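Local atomic coordinates of predicted ATPase of the ABC class (Vibrio vulnificus, PDB entry 5D6A), a protein that probably binds and hydrolyses ATP as an ABC-class ATPase, and is held here with the ATP analogue AMP-PNP between two subunits. Residues Asp229-Thr234 against His426-Leu431; Glu237-Thr242 against Thr252-Pro257; Ile260-Gly265 against Asp420-Met425. One frame throughout, in Å; residues are numbered along the deposited sequence.

Interaction 1 of 3, residues Asp229-Thr234 against His426-Leu431; sequences DAVEFT and HDYQAL. With ANP (phosphoaminophosphonic acid-adenylate ester), chain C.
The ring of Tyr428 turns one face to the adenine of AMP-PNP, with ANP C4 lying 3.5 Å above the ring plane and displaced toward its rim, while Val231 approaches the same ring obliquely through CG2. At the adenine's edge the backbone of Val231 does the reading. Val231 N donates to ANP N1 (2.9 Å, 151° at the hydrogen), and ANP N6 donates to Val231 O over 2.7 Å, nearly straight at 162°. With CG anti to its own carbonyl carbon (chi1 -45°), Tyr428 brings its ring over the base, nearly parallel to it, and its CB sits 3.4 Å from ANP C6.

Val231 also meets Tyr428 directly, through its side chain: its CB packs 4.2 Å from Tyr428 CB, and CG1 comes to 3.7 Å from Tyr428 O. Farther along, the Phe233 ring reaches across with CE1 at 3.9 Å from Ala430 CB, the methyl lying oblique to the ring. Pro324 of the second subunit packs on Tyr428, and Met325 of that subunit on Val231. The same nucleotide is also bonded by the backbone of Phe268, Gly270 and Lys271.

This is an adenine pocket in which a paired backbone N-H and C=O recognise the base edge and an aromatic side chain lies over its face, at the subunit interface of a P-loop ATPase dimer.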
loop_
_atom_site.group_PDB
_atom_site.type_symbol
_atom_site.label_atom_id
_atom_site.label_comp_id
_atom_site.label_asym_id
_atom_site.label_seq_id
_atom_site.Cartn_x
_atom_site.Cartn_y
_atom_site.Cartn_z
ATOM N N ASP A 229 -26.011 -10.797 -8.476
ATOM C CA ASP A 229 -26.444 -10.658 -9.868
ATOM C C ASP A 229 -25.219 -10.634 -10.778
ATOM O O ASP A 229 -24.987 -9.673 -11.509
ATOM C CB ASP A 229 -27.309 -9.404 -10.082
ATOM C CG ASP A 229 -28.570 -9.401 -9.227
ATOM O OD1 ASP A 229 -29.332 -8.412 -9.304
ATOM O OD2 ASP A 229 -28.803 -10.377 -8.479
ATOM N N ALA A 230 -24.429 -11.700 -10.701
ATOM C CA ALA A 230 -23.234 -11.854 -11.518
ATOM C C ALA A 230 -23.398 -13.078 -12.404
ATOM O O ALA A 230 -24.250 -13.926 -12.146
ATOM C CB ALA A 230 -22.009 -12.007 -10.634
ATOM N N VAL A 231 -22.588 -13.164 -13.454
ATOM C CA VAL A 231 -22.638 -14.300 -14.364
ATOM C C VAL A 231 -21.927 -15.471 -13.691
ATOM O O VAL A 231 -20.707 -15.443 -13.523
ATOM C CB VAL A 231 -21.949 -13.981 -15.710
ATOM C CG1 VAL A 231 -22.025 -15.177 -16.651
ATOM C CG2 VAL A 231 -22.574 -12.749 -16.349
ATOM N N GLU A 232 -22.687 -16.486 -13.286
ATOM C CA GLU A 232 -22.098 -17.648 -12.616
ATOM C C GLU A 232 -21.093 -18.352 -13.516
ATOM O O GLU A 232 -21.235 -18.368 -14.738
ATOM C CB GLU A 232 -23.174 -18.633 -12.154
ATOM C CG GLU A 232 -24.049 -19.196 -13.265
ATOM C CD GLU A 232 -25.053 -20.209 -12.751
ATOM O OE1 GLU A 232 -24.873 -20.705 -11.617
ATOM O OE2 GLU A 232 -26.018 -20.515 -13.485
ATOM N N PHE A 233 -20.081 -18.943 -12.896
ATOM C CA PHE A 233 -19.027 -19.619 -13.634
ATOM C C PHE A 233 -19.448 -20.990 -14.158
ATOM O O PHE A 233 -20.133 -21.749 -13.472
ATOM C CB PHE A 233 -17.791 -19.776 -12.747
ATOM C CG PHE A 233 -16.628 -20.418 -13.442
ATOM C CD1 PHE A 233 -15.717 -19.648 -14.154
ATOM C CD2 PHE A 233 -16.446 -21.791 -13.389
ATOM C CE1 PHE A 233 -14.643 -20.237 -14.795
ATOM C CE2 PHE A 233 -15.377 -22.387 -14.030
ATOM C CZ PHE A 233 -14.474 -21.609 -14.734
ATOM N N THR A 234 -19.027 -21.284 -15.385
ATOM C CA THR A 234 -19.281 -22.570 -16.017
ATOM C C THR A 234 -18.020 -22.969 -16.764
ATOM O O THR A 234 -17.420 -22.150 -17.461
ATOM C CB THR A 234 -20.457 -22.528 -17.007
ATOM O OG1 THR A 234 -21.655 -22.156 -16.316
ATOM C CG2 THR A 234 -20.656 -23.901 -17.660
ATOM N N HIS A 426 -14.483 -14.521 -22.023
ATOM C CA HIS A 426 -15.315 -13.761 -22.943
ATOM C C HIS A 426 -16.673 -13.578 -22.292
ATOM O O HIS A 426 -17.323 -14.556 -21.950
ATOM C CB HIS A 426 -15.450 -14.519 -24.263
ATOM C CG HIS A 426 -16.375 -13.874 -25.245
ATOM N ND1 HIS A 426 -15.951 -12.943 -26.168
ATOM C CD2 HIS A 426 -17.703 -14.032 -25.452
ATOM C CE1 HIS A 426 -16.979 -12.554 -26.900
ATOM N NE2 HIS A 426 -18.055 -13.198 -26.486
ATOM N N ASP A 427 -17.103 -12.330 -22.128
ATOM C CA ASP A 427 -18.378 -12.044 -21.463
ATOM C C ASP A 427 -18.517 -12.796 -20.134
ATOM O O ASP A 427 -19.609 -13.216 -19.750
ATOM C CB ASP A 427 -19.560 -12.336 -22.395
ATOM C CG ASP A 427 -19.666 -11.338 -23.542
ATOM O OD1 ASP A 427 -18.841 -10.403 -23.612
ATOM O OD2 ASP A 427 -20.588 -11.484 -24.372
ATOM N N TYR A 428 -17.383 -12.955 -19.451
ATOM C CA TYR A 428 -17.299 -13.608 -18.137
ATOM C C TYR A 428 -17.653 -15.100 -18.135
ATOM O O TYR A 428 -18.410 -15.572 -17.286
ATOM C CB TYR A 428 -18.136 -12.844 -17.105
ATOM C CG TYR A 428 -17.928 -11.349 -17.181
ATOM C CD1 TYR A 428 -16.700 -10.784 -16.858
ATOM C CD2 TYR A 428 -18.957 -10.499 -17.577
ATOM C CE1 TYR A 428 -16.497 -9.418 -16.936
ATOM C CE2 TYR A 428 -18.764 -9.132 -17.650
ATOM C CZ TYR A 428 -17.532 -8.598 -17.329
ATOM O OH TYR A 428 -17.334 -7.241 -17.402
ATOM N N GLN A 429 -17.095 -15.832 -19.092
ATOM C CA GLN A 429 -17.279 -17.278 -19.179
ATOM C C GLN A 429 -16.006 -17.875 -19.756
ATOM O O GLN A 429 -15.386 -17.292 -20.646
ATOM C CB GLN A 429 -18.484 -17.657 -20.041
ATOM C CG GLN A 429 -18.422 -17.156 -21.475
ATOM C CD GLN A 429 -19.472 -17.775 -22.372
ATOM O OE1 GLN A 429 -20.313 -18.559 -21.924
ATOM N NE2 GLN A 429 -19.426 -17.431 -23.656
ATOM N N ALA A 430 -15.615 -19.035 -19.247
ATOM C CA ALA A 430 -14.400 -19.688 -19.706
ATOM C C ALA A 430 -14.629 -20.446 -21.009
ATOM O O ALA A 430 -15.688 -21.033 -21.223
ATOM C CB ALA A 430 -13.877 -20.629 -18.634
ATOM N N LEU A 431 -13.621 -20.410 -21.874
ATOM C CA LEU A 431 -13.643 -21.114 -23.151
ATOM C C LEU A 431 -12.295 -21.802 -23.336
ATOM O O LEU A 431 -11.250 -21.203 -23.069
ATOM C CB LEU A 431 -13.891 -20.143 -24.311
ATOM C CG LEU A 431 -15.250 -19.441 -24.391
ATOM C CD1 LEU A 431 -15.252 -18.421 -25.520
ATOM C CD2 LEU A 431 -16.375 -20.449 -24.581
HETATM P PG ANP C . -6.565 -8.145 -16.087
HETATM O O1G ANP C . -6.221 -9.537 -15.621
HETATM O O2G ANP C . -5.904 -7.053 -15.275
HETATM O O3G ANP C . -6.432 -7.988 -17.582
HETATM P PB ANP C . -9.505 -8.199 -16.958
HETATM O O1B ANP C . -9.423 -9.608 -17.460
HETATM O O2B ANP C . -9.333 -7.085 -17.965
HETATM N N3B ANP C . -8.274 -7.973 -15.725
HETATM P PA ANP C . -11.221 -7.992 -14.729
HETATM O O1A ANP C . -11.605 -9.355 -14.221
HETATM O O2A ANP C . -10.070 -7.268 -14.077
HETATM O O3A ANP C . -10.975 -8.059 -16.317
HETATM O "O5'" ANP C . -12.501 -7.029 -14.638
HETATM C "C5'" ANP C . -13.747 -7.424 -15.193
HETATM C "C4'" ANP C . -14.881 -6.667 -14.515
HETATM O "O4'" ANP C . -16.090 -7.413 -14.675
HETATM C "C3'" ANP C . -14.676 -6.486 -13.018
HETATM O "O3'" ANP C . -15.183 -5.211 -12.600
HETATM C "C2'" ANP C . -15.456 -7.619 -12.390
HETATM O "O2'" ANP C . -16.026 -7.240 -11.132
HETATM C "C1'" ANP C . -16.525 -7.954 -13.426
HETATM N N9 ANP C . -16.730 -9.417 -13.558
HETATM C C8 ANP C . -15.772 -10.364 -13.667
HETATM N N7 ANP C . -16.334 -11.596 -13.764
HETATM C C5 ANP C . -17.669 -11.444 -13.723
HETATM C C6 ANP C . -18.851 -12.334 -13.777
HETATM N N6 ANP C . -18.704 -13.673 -13.901
HETATM N N1 ANP C . -20.077 -11.767 -13.699
HETATM C C2 ANP C . -20.241 -10.432 -13.576
HETATM N N3 ANP C . -19.202 -9.571 -13.521
HETATM C C4 ANP C . -17.922 -10.008 -13.588
#

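Interaction 2 of 3, residues Glu237-Thr242 against Thr252-Pro257; sequences ESLQVT and TGLGIP
Leu239, Thr252 and Val241 carry this contact, each in its own way. Leu239 reaches over the end of strand 249-257: CG anti to the backbone N (chi1 -162°) swings the branch toward the partner, where CD2 meets Leu254 CD1 at 3.7 Å and CD1 lies 4.1 Å from Pro257 CD, crossing the proline at about a right angle. Its carbonyl works as well, taking the N-H of Gly255 (Gly255 N to Leu239 O, 3.3 Å).

Val241 sits where the two strands are properly laced. It forms an antiparallel hydrogen-bonded pair with Gly253, and both bonds are nearly straight, with Val241 N to Gly253 O at 178° and Gly253 N to Val241 O in return. Its CG2, placed between the backbone N and the carbonyl carbon, rests over the bare alpha carbon of Gly255. Leu206 and Phe209 of strand 206-211 pack against the same valine.

Thr252 faces Thr242 as a non-hydrogen-bonded pair, and the two hydroxyls meet directly, OG1 to OG1 3.1 Å. From the other branch of Thr252, CG2 lies 3.5 Å from Gln240 CG, where the extended glutamine chain slants past it.

The strands belong to the hairpin 240-245/249-257, but the axes of the short segments 240-242 and 252-257 stand 113° apart, so the pairing is strongly twisted here. Strand 240-245 is outermost in its four-stranded antiparallel sheet within this chain, while Leu254 and Thr252 bond onward to Val210 and Asn212.

Backbone bonds run along the whole pairing, while the side-chain contacts change from apolar at Leu239 to a hydroxyl pair at the exposed Thr242.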
loop_
_atom_site.group_PDB
_atom_site.type_symbol
_atom_site.label_atom_id
_atom_site.label_comp_id
_atom_site.label_asym_id
_atom_site.label_seq_id
_atom_site.Cartn_x
_atom_site.Cartn_y
_atom_site.Cartn_z
ATOM N N GLU A 237 -16.685 -28.124 -21.277
ATOM C CA GLU A 237 -16.595 -29.588 -21.181
ATOM C C GLU A 237 -15.202 -30.120 -21.493
ATOM O O GLU A 237 -14.726 -31.049 -20.844
ATOM C CB GLU A 237 -17.618 -30.268 -22.101
ATOM C CG GLU A 237 -19.072 -30.031 -21.712
ATOM C CD GLU A 237 -20.050 -30.853 -22.538
ATOM O OE1 GLU A 237 -19.602 -31.671 -23.375
ATOM O OE2 GLU A 237 -21.275 -30.687 -22.343
ATOM N N SER A 238 -14.556 -29.519 -22.484
ATOM C CA SER A 238 -13.223 -29.928 -22.900
ATOM C C SER A 238 -12.219 -29.940 -21.749
ATOM O O SER A 238 -11.263 -30.717 -21.761
ATOM C CB SER A 238 -12.720 -28.994 -24.001
ATOM O OG SER A 238 -11.426 -29.365 -24.437
ATOM N N LEU A 239 -12.451 -29.089 -20.754
ATOM C CA LEU A 239 -11.542 -28.974 -19.621
ATOM C C LEU A 239 -12.296 -29.145 -18.293
ATOM O O LEU A 239 -11.883 -28.633 -17.252
ATOM C CB LEU A 239 -10.861 -27.605 -19.699
ATOM C CG LEU A 239 -9.579 -27.368 -18.918
ATOM C CD1 LEU A 239 -8.509 -28.364 -19.333
ATOM C CD2 LEU A 239 -9.103 -25.942 -19.153
ATOM N N GLN A 240 -13.390 -29.901 -18.343
ATOM C CA GLN A 240 -14.247 -30.152 -17.181
ATOM C C GLN A 240 -13.828 -31.395 -16.400
ATOM O O GLN A 240 -13.426 -32.405 -16.984
ATOM C CB GLN A 240 -15.693 -30.328 -17.669
ATOM C CG GLN A 240 -16.703 -30.831 -16.644
ATOM C CD GLN A 240 -18.050 -31.151 -17.284
ATOM O OE1 GLN A 240 -18.477 -30.483 -18.228
ATOM N NE2 GLN A 240 -18.725 -32.179 -16.773
ATOM N N VAL A 241 -13.928 -31.311 -15.075
ATOM C CA VAL A 241 -13.628 -32.438 -14.188
ATOM C C VAL A 241 -14.684 -32.469 -13.094
ATOM O O VAL A 241 -15.335 -31.460 -12.825
ATOM C CB VAL A 241 -12.227 -32.355 -13.547
ATOM C CG1 VAL A 241 -11.153 -32.308 -14.623
ATOM C CG2 VAL A 241 -12.121 -31.155 -12.617
ATOM N N THR A 242 -14.845 -33.626 -12.462
ATOM C CA THR A 242 -15.841 -33.789 -11.414
ATOM C C THR A 242 -15.215 -34.401 -10.167
ATOM O O THR A 242 -14.771 -35.545 -10.186
ATOM C CB THR A 242 -16.998 -34.677 -11.905
ATOM O OG1 THR A 242 -17.536 -34.131 -13.118
ATOM C CG2 THR A 242 -18.099 -34.777 -10.851
ATOM N N THR A 252 -19.187 -30.775 -10.152
ATOM C CA THR A 252 -18.568 -30.577 -11.458
ATOM C C THR A 252 -18.082 -29.140 -11.606
ATOM O O THR A 252 -18.755 -28.201 -11.175
ATOM C CB THR A 252 -19.560 -30.908 -12.589
ATOM O OG1 THR A 252 -19.967 -32.279 -12.483
ATOM C CG2 THR A 252 -18.928 -30.676 -13.955
ATOM N N GLY A 253 -16.911 -28.973 -12.215
ATOM C CA GLY A 253 -16.337 -27.648 -12.419
ATOM C C GLY A 253 -15.090 -27.652 -13.282
ATOM O O GLY A 253 -14.729 -28.674 -13.870
ATOM N N LEU A 254 -14.437 -26.496 -13.361
ATOM C CA LEU A 254 -13.213 -26.346 -14.137
ATOM C C LEU A 254 -12.034 -26.966 -13.412
ATOM O O LEU A 254 -11.743 -26.610 -12.269
ATOM C CB LEU A 254 -12.900 -24.869 -14.371
ATOM C CG LEU A 254 -11.537 -24.593 -15.014
ATOM C CD1 LEU A 254 -11.493 -25.163 -16.424
ATOM C CD2 LEU A 254 -11.220 -23.105 -15.025
ATOM N N GLY A 255 -11.349 -27.881 -14.085
ATOM C CA GLY A 255 -10.174 -28.524 -13.529
ATOM C C GLY A 255 -8.948 -27.994 -14.234
ATOM O O GLY A 255 -8.768 -28.235 -15.424
ATOM N N ILE A 256 -8.116 -27.251 -13.510
ATOM C CA ILE A 256 -6.887 -26.701 -14.075
ATOM C C ILE A 256 -5.765 -27.703 -13.831
ATOM O O ILE A 256 -5.267 -27.818 -12.710
ATOM C CB ILE A 256 -6.543 -25.331 -13.460
ATOM C CG1 ILE A 256 -7.650 -24.327 -13.798
ATOM C CG2 ILE A 256 -5.204 -24.829 -13.988
ATOM C CD1 ILE A 256 -7.465 -22.958 -13.185
ATOM N N PRO A 257 -5.353 -28.426 -14.883
ATOM C CA PRO A 257 -4.320 -29.441 -14.709
ATOM C C PRO A 257 -2.937 -28.868 -14.432
ATOM O O PRO A 257 -2.723 -27.666 -14.574
ATOM C CB PRO A 257 -4.327 -30.176 -16.051
ATOM C CG PRO A 257 -4.763 -29.146 -17.033
ATOM C CD PRO A 257 -5.708 -28.238 -16.303
#

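Interaction 3 of 3, residues Ile260-Gly265 against Asp420-Met425; sequences ITLIVG and DNVIQM
Val264 drops a methyl into the dip between two side chains of the neighbouring strand: its CG2 lies 3.8 Å from Val422 CG1 and 4.0 Å from Gln424 CB. Leu262 is on the same face, its CD1 touching Val422 CG2 more loosely at 4.3 Å. Met376 and Val380 of the second subunit pack on Val264 and Gln424.

The opposite face interlocks differently. Ile423 leans back so that its CD1 comes to 4.2 Å from Thr261 CG2, while Met425, a selenomethionine, lays its CG beside Ile263 CG2 at 4.1 Å, the two side chains pointing the same way. Beyond CG, a bend at chi2 (-57°) carries the selenium of Met425 away from Ile263. Leu274 and Lys271 of helix 271-280 fill in over Ile263 and Met425.

The two strands are parallel neighbours in the central sheet of the P-loop fold, their axes 19° apart, and strand 260-264 runs straight into what is probably the Walker A loop, beginning at Gly265. Between the faces the backbone ladder alternates: Asn421 O accepts from Leu262 N, Leu262 O from Ile423 N, Ile423 O from Val264 N and Val264 O from Met425 N.

Where the strands begin, Asp420 folds its carboxylate back over Ile260. Ile260 N reaches OD1 of Asp420 at 3.0 Å from above the carboxylate plane, and Arg398 holds the same oxygen in a salt bridge. Ile260 O is bonded in return by Asp420 N, at 3.0 Å, and weakly by Asn421 N.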
loop_
_atom_site.group_PDB
_atom_site.type_symbol
_atom_site.label_atom_id
_atom_site.label_comp_id
_atom_site.label_asym_id
_atom_site.label_seq_id
_atom_site.Cartn_x
_atom_site.Cartn_y
_atom_site.Cartn_z
ATOM N N ILE A 260 1.771 -25.594 -17.367
ATOM C CA ILE A 260 1.531 -24.191 -17.670
ATOM C C ILE A 260 0.117 -23.982 -18.201
ATOM O O ILE A 260 -0.306 -24.659 -19.133
ATOM C CB ILE A 260 2.547 -23.675 -18.706
ATOM C CG1 ILE A 260 3.977 -23.934 -18.210
ATOM C CG2 ILE A 260 2.324 -22.191 -18.984
ATOM C CD1 ILE A 260 5.055 -23.563 -19.206
ATOM N N THR A 261 -0.601 -23.036 -17.601
ATOM C CA THR A 261 -1.963 -22.711 -18.008
ATOM C C THR A 261 -2.085 -21.207 -18.236
ATOM O O THR A 261 -1.760 -20.408 -17.356
ATOM C CB THR A 261 -2.988 -23.144 -16.943
ATOM O OG1 THR A 261 -2.854 -24.549 -16.690
ATOM C CG2 THR A 261 -4.413 -22.848 -17.405
ATOM N N LEU A 262 -2.549 -20.822 -19.421
ATOM C CA LEU A 262 -2.708 -19.414 -19.752
ATOM C C LEU A 262 -4.165 -18.994 -19.681
ATOM O O LEU A 262 -5.065 -19.770 -20.013
ATOM C CB LEU A 262 -2.170 -19.126 -21.153
ATOM C CG LEU A 262 -0.698 -19.452 -21.389
ATOM C CD1 LEU A 262 -0.317 -19.094 -22.817
ATOM C CD2 LEU A 262 0.186 -18.717 -20.391
ATOM N N ILE A 263 -4.380 -17.761 -19.239
ATOM C CA ILE A 263 -5.709 -17.170 -19.148
ATOM C C ILE A 263 -5.683 -15.926 -20.030
ATOM O O ILE A 263 -5.182 -14.879 -19.628
ATOM C CB ILE A 263 -6.079 -16.825 -17.693
ATOM C CG1 ILE A 263 -6.160 -18.112 -16.865
ATOM C CG2 ILE A 263 -7.412 -16.088 -17.633
ATOM C CD1 ILE A 263 -6.495 -17.893 -15.404
ATOM N N VAL A 264 -6.215 -16.060 -21.239
ATOM C CA VAL A 264 -6.205 -14.970 -22.209
ATOM C C VAL A 264 -7.577 -14.333 -22.407
ATOM O O VAL A 264 -8.550 -14.692 -21.741
ATOM C CB VAL A 264 -5.680 -15.465 -23.571
ATOM C CG1 VAL A 264 -4.274 -16.025 -23.417
ATOM C CG2 VAL A 264 -6.606 -16.514 -24.174
ATOM N N GLY A 265 -7.636 -13.376 -23.327
ATOM C CA GLY A 265 -8.870 -12.671 -23.643
ATOM C C GLY A 265 -8.641 -11.176 -23.684
ATOM O O GLY A 265 -7.620 -10.682 -23.203
ATOM N N ASP A 420 0.444 -25.622 -21.895
ATOM C CA ASP A 420 -0.253 -26.906 -22.005
ATOM C C ASP A 420 -1.713 -26.644 -22.344
ATOM O O ASP A 420 -2.265 -27.263 -23.254
ATOM C CB ASP A 420 -0.191 -27.707 -20.699
ATOM C CG ASP A 420 1.227 -27.964 -20.227
ATOM O OD1 ASP A 420 1.985 -26.986 -20.062
ATOM O OD2 ASP A 420 1.571 -29.140 -19.978
ATOM N N ASN A 421 -2.338 -25.742 -21.586
ATOM C CA ASN A 421 -3.737 -25.376 -21.801
ATOM C C ASN A 421 -3.921 -23.860 -21.858
ATOM O O ASN A 421 -3.197 -23.116 -21.195
ATOM C CB ASN A 421 -4.627 -25.961 -20.701
ATOM C CG ASN A 421 -4.492 -27.466 -20.581
ATOM O OD1 ASN A 421 -3.394 -27.987 -20.390
ATOM N ND2 ASN A 421 -5.614 -28.170 -20.658
ATOM N N VAL A 422 -4.890 -23.411 -22.655
ATOM C CA VAL A 422 -5.172 -21.984 -22.805
ATOM C C VAL A 422 -6.666 -21.710 -22.631
ATOM O O VAL A 422 -7.495 -22.242 -23.369
ATOM C CB VAL A 422 -4.713 -21.459 -24.178
ATOM C CG1 VAL A 422 -4.970 -19.963 -24.290
ATOM C CG2 VAL A 422 -3.237 -21.758 -24.391
ATOM N N ILE A 423 -6.992 -20.870 -21.652
ATOM C CA ILE A 423 -8.373 -20.512 -21.350
ATOM C C ILE A 423 -8.658 -19.083 -21.793
ATOM O O ILE A 423 -7.863 -18.183 -21.533
ATOM C CB ILE A 423 -8.649 -20.631 -19.841
ATOM C CG1 ILE A 423 -8.455 -22.082 -19.393
ATOM C CG2 ILE A 423 -10.059 -20.150 -19.515
ATOM C CD1 ILE A 423 -8.528 -22.284 -17.895
ATOM N N GLN A 424 -9.791 -18.875 -22.459
ATOM C CA GLN A 424 -10.163 -17.546 -22.920
ATOM C C GLN A 424 -11.401 -17.056 -22.183
ATOM O O GLN A 424 -12.403 -17.765 -22.102
ATOM C CB GLN A 424 -10.437 -17.546 -24.424
ATOM C CG GLN A 424 -10.692 -16.154 -24.996
ATOM C CD GLN A 424 -11.080 -16.169 -26.461
ATOM O OE1 GLN A 424 -11.423 -17.209 -27.011
ATOM N NE2 GLN A 424 -11.046 -15.005 -27.095
HETATM N N MSE A 425 -11.322 -15.841 -21.645
HETATM C CA MSE A 425 -12.450 -15.231 -20.954
HETATM C C MSE A 425 -13.166 -14.365 -21.954
HETATM O O MSE A 425 -12.543 -13.572 -22.665
HETATM C CB MSE A 425 -11.994 -14.394 -19.763
HETATM C CG MSE A 425 -11.301 -15.231 -18.689
HETATM SE SE MSE A 425 -12.475 -16.675 -18.043
HETATM C CE MSE A 425 -13.692 -15.607 -16.922
#

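Interaction 3 is the buried core contact: two parallel strands of the central sheet, knit by backbone bonds and packed with aliphatic side chains on both faces. Interaction 2 is partly buried, an antiparallel hairpin of a separate sheet. Leu239 and Leu254 pack against Ile423 of interaction 3, so the two sheets share an apolar seam. Interaction 1, also partly buried, lies closest to the nucleotide at the subunit interface; its segments meet by apolar contacts, without a hydrogen bond between them, and both touch AMP-PNP. It shares an element with interaction 3, since strand 430-432 is the antiparallel neighbour of strand 421-425, and Phe233 packs on Leu254 of interaction 2. Interactions 1 and 3 also touch the second subunit.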